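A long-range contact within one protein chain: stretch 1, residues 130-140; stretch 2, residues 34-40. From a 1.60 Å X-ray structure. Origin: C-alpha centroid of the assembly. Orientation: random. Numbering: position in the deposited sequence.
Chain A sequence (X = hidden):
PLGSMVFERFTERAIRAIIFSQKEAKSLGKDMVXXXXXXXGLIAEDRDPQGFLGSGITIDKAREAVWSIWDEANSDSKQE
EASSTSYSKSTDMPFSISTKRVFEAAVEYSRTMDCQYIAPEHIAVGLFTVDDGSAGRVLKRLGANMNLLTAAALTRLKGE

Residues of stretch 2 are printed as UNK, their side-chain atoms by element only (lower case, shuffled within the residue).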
# COMPACT_ATOMS: atom_id res chain seq x y z
N VAL A 130 4.06 -8.75 5.44
CA VAL A 130 3.06 -9.14 6.42
C VAL A 130 1.59 -9.12 6.01
O VAL A 130 0.74 -9.20 6.86
CB VAL A 130 3.20 -8.35 7.74
CG1 VAL A 130 4.60 -8.46 8.27
CG2 VAL A 130 2.77 -6.91 7.57
N ASP A 131 1.32 -8.99 4.72
CA ASP A 131 -0.06 -8.92 4.28
C ASP A 131 -0.75 -10.28 4.05
O ASP A 131 -0.18 -11.27 4.36
CB ASP A 131 -0.30 -7.92 3.13
CG ASP A 131 -0.41 -8.58 1.76
OD1 ASP A 131 0.24 -9.59 1.63
OD2 ASP A 131 -1.06 -8.07 0.86
N ASP A 132 -1.96 -10.25 3.53
CA ASP A 132 -2.84 -11.45 3.40
C ASP A 132 -2.68 -12.19 2.10
O ASP A 132 -3.39 -13.11 1.83
CB ASP A 132 -4.33 -11.15 3.66
CG ASP A 132 -4.94 -10.22 2.64
OD1 ASP A 132 -4.22 -9.80 1.77
OD2 ASP A 132 -6.14 -9.93 2.74
N GLY A 133 -1.69 -11.80 1.33
CA GLY A 133 -1.43 -12.30 0.03
C GLY A 133 -2.00 -11.47 -1.10
O GLY A 133 -1.72 -11.71 -2.22
N SER A 134 -2.76 -10.46 -0.74
CA SER A 134 -3.37 -9.61 -1.75
C SER A 134 -2.38 -8.87 -2.61
O SER A 134 -2.52 -8.87 -3.77
CB SER A 134 -4.36 -8.65 -1.12
OG SER A 134 -5.31 -9.36 -0.40
N ALA A 135 -1.36 -8.30 -2.02
CA ALA A 135 -0.39 -7.57 -2.84
C ALA A 135 0.31 -8.44 -3.85
O ALA A 135 0.51 -8.05 -4.95
CB ALA A 135 0.63 -6.85 -1.96
N GLY A 136 0.66 -9.62 -3.41
CA GLY A 136 1.28 -10.58 -4.26
C GLY A 136 0.45 -10.95 -5.44
O GLY A 136 1.00 -11.15 -6.47
N ARG A 137 -0.85 -11.05 -5.27
CA ARG A 137 -1.66 -11.41 -6.41
C ARG A 137 -1.60 -10.37 -7.50
O ARG A 137 -1.57 -10.69 -8.64
CB ARG A 137 -3.09 -11.61 -5.98
CG ARG A 137 -3.27 -12.71 -4.96
CD ARG A 137 -4.69 -12.76 -4.44
NE ARG A 137 -5.58 -13.34 -5.40
CZ ARG A 137 -6.89 -13.43 -5.23
NH1 ARG A 137 -7.44 -12.98 -4.12
NH2 ARG A 137 -7.66 -13.99 -6.14
N VAL A 138 -1.65 -9.11 -7.12
CA VAL A 138 -1.52 -8.05 -8.07
C VAL A 138 -0.16 -8.03 -8.76
O VAL A 138 -0.07 -7.89 -9.92
CB VAL A 138 -1.72 -6.70 -7.38
CG1 VAL A 138 -1.58 -5.55 -8.34
CG2 VAL A 138 -3.04 -6.65 -6.68
N LEU A 139 0.90 -8.19 -7.97
CA LEU A 139 2.22 -8.18 -8.54
C LEU A 139 2.40 -9.35 -9.51
O LEU A 139 3.00 -9.21 -10.52
CB LEU A 139 3.30 -8.11 -7.47
CG LEU A 139 3.29 -6.83 -6.64
CD1 LEU A 139 4.31 -6.91 -5.53
CD2 LEU A 139 3.62 -5.61 -7.46
N LYS A 140 1.84 -10.48 -9.16
CA LYS A 140 1.93 -11.62 -10.03
C LYS A 140 1.24 -11.35 -11.35
O LYS A 140 1.72 -11.68 -12.37
CB LYS A 140 1.37 -12.87 -9.37
CG LYS A 140 1.42 -14.10 -10.26
CD LYS A 140 0.92 -15.34 -9.55
CE LYS A 140 1.36 -16.61 -10.28
NZ LYS A 140 0.32 -17.66 -10.24
N UNK A 34 -8.26 -2.36 1.81
CA UNK A 34 -7.53 -3.58 1.98
C UNK A 34 -6.13 -3.42 1.34
O UNK A 34 -5.84 -2.41 0.83
c UNK A 34 -11.54 -6.16 3.83
c UNK A 34 -9.29 -6.31 3.13
c UNK A 34 -11.72 -5.12 2.95
c UNK A 34 -10.67 -4.67 2.19
o UNK A 34 -12.58 -6.65 4.57
c UNK A 34 -10.33 -6.77 3.91
c UNK A 34 -9.45 -5.25 2.28
c UNK A 34 -8.29 -4.78 1.44
N UNK A 35 -5.30 -4.43 1.46
CA UNK A 35 -3.91 -4.23 1.14
C UNK A 35 -3.62 -3.99 -0.32
O UNK A 35 -2.68 -3.37 -0.64
c UNK A 35 -2.97 -5.29 1.75
c UNK A 35 -2.98 -5.13 3.20
o UNK A 35 -3.41 -6.58 1.40
N UNK A 36 -4.44 -4.56 -1.19
CA UNK A 36 -4.29 -4.25 -2.60
C UNK A 36 -4.56 -2.76 -2.91
O UNK A 36 -4.05 -2.22 -3.81
c UNK A 36 -5.11 -5.18 -3.50
n UNK A 36 -8.58 -5.95 -2.53
c UNK A 36 -6.62 -4.97 -3.45
c UNK A 36 -7.30 -5.75 -2.35
o UNK A 36 -6.70 -6.16 -1.40
N UNK A 37 -5.45 -2.17 -2.14
CA UNK A 37 -5.71 -0.76 -2.26
C UNK A 37 -4.57 0.10 -1.78
O UNK A 37 -4.29 1.12 -2.31
c UNK A 37 -8.63 -1.68 -3.21
n UNK A 37 -9.62 -2.53 -3.01
n UNK A 37 -8.87 -1.96 -1.07
c UNK A 37 -9.76 -2.72 -1.69
c UNK A 37 -7.03 -0.37 -1.62
c UNK A 37 -8.14 -1.30 -1.98
N UNK A 38 -3.96 -0.35 -0.71
CA UNK A 38 -2.76 0.31 -0.22
C UNK A 38 -1.65 0.25 -1.30
O UNK A 38 -0.94 1.17 -1.48
c UNK A 38 -1.22 1.78 1.95
c UNK A 38 -1.05 0.28 1.66
c UNK A 38 -0.63 -0.47 2.90
c UNK A 38 -2.30 -0.35 1.07
N UNK A 39 -1.58 -0.86 -1.97
CA UNK A 39 -0.60 -0.98 -3.03
C UNK A 39 -0.88 0.06 -4.10
O UNK A 39 0.01 0.68 -4.54
c UNK A 39 1.74 -2.38 -4.53
c UNK A 39 0.05 -4.01 -5.36
c UNK A 39 0.27 -2.61 -4.84
c UNK A 39 -0.62 -2.39 -3.63
N UNK A 40 -2.14 0.23 -4.43
CA UNK A 40 -2.49 1.25 -5.39
C UNK A 40 -2.11 2.66 -4.93
O UNK A 40 -1.61 3.41 -5.67
c UNK A 40 -3.73 -0.28 -7.77
c UNK A 40 -5.96 0.03 -6.77
c UNK A 40 -3.97 1.20 -5.76
c UNK A 40 -4.47 -0.05 -6.47
O HOH W 1 -5.80 -7.15 2.66

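Position 34 carries one carbon followed by a six-carbon ring that bears a single oxygen, which is a tyrosine side chain. Its CA-to-CB bond points sideways, and the side chain makes no close contact with stretch 1. Tyr34 holds the N-cap position, and its carbonyl oxygen accepts a backbone bond from N of position 38 and a weak one from N of position 37.

At position 35 one carbon carries an oxygen and a second carbon. The oxygen lies 2.8 Å from OD2 of Asp131 and 3.3 Å from OD1 of Asp132. A branch with one oxygen and one carbon identifies threonine. Thr35, with chi1 in the p well, donates from OG1 to Asp131 OD2, and its CB is directed toward stretch 1. Water 1 accepts from Thr35 N at 3.0 Å and donates to Asp132 OD2 at 2.8 Å, adding a second, indirect link to the same loop.

Three carbons in a row, the third bearing one oxygen and one nitrogen, occupy position 36. The amide oxygen sits 3.4 Å from CB of Ser134, and CB of position 36 lies 4.1 Å from CG2 of Val138. Two heteroatoms on the third carbon could suit glutamate if both were oxygen; the nitrogen makes it Gln36. Both ends of its amide are hydrogen-bonded elsewhere in the structure, so its part in this contact is packing.

Position 37 has one carbon and a five-membered ring of three carbons and two nitrogens, out of reach of stretch 1. This is His37, whose ND1 accepts from Tyr34 N at 3.0 Å, across the first turn.

Four carbons forked at the second mark position 38 as leucine; Leu38 is also out of reach.

The same forked four-carbon pattern recurs at position 39, now directed toward stretch 1, with one terminal carbon 3.7 Å from CG1 of Val138. This is Leu39, in the t,p rotamer; its CD2 also approaches CB of Ala135 at 4.5 Å and CD2 of Leu139 at 4.4 Å.

Position 40 is again four carbons forked at the second. Leu40 comes nearest with CD2, 5.7 Å from Val138 CG1.

The contact therefore has a polar end and an apolar end. Asp131 OD2 accepts from both Ala135 N (2.9 Å) and Thr35 OG1 (2.8 Å), tying the starts of two helices to one carboxylate. One turn on, Leu39 packs against Ala135, Val138 and Leu139. The helix axes, 55° apart in direction, approach to 8.6 Å, and the two stretches together bury 373 Å².

Stretch 2 (34-40) YTQHLLL
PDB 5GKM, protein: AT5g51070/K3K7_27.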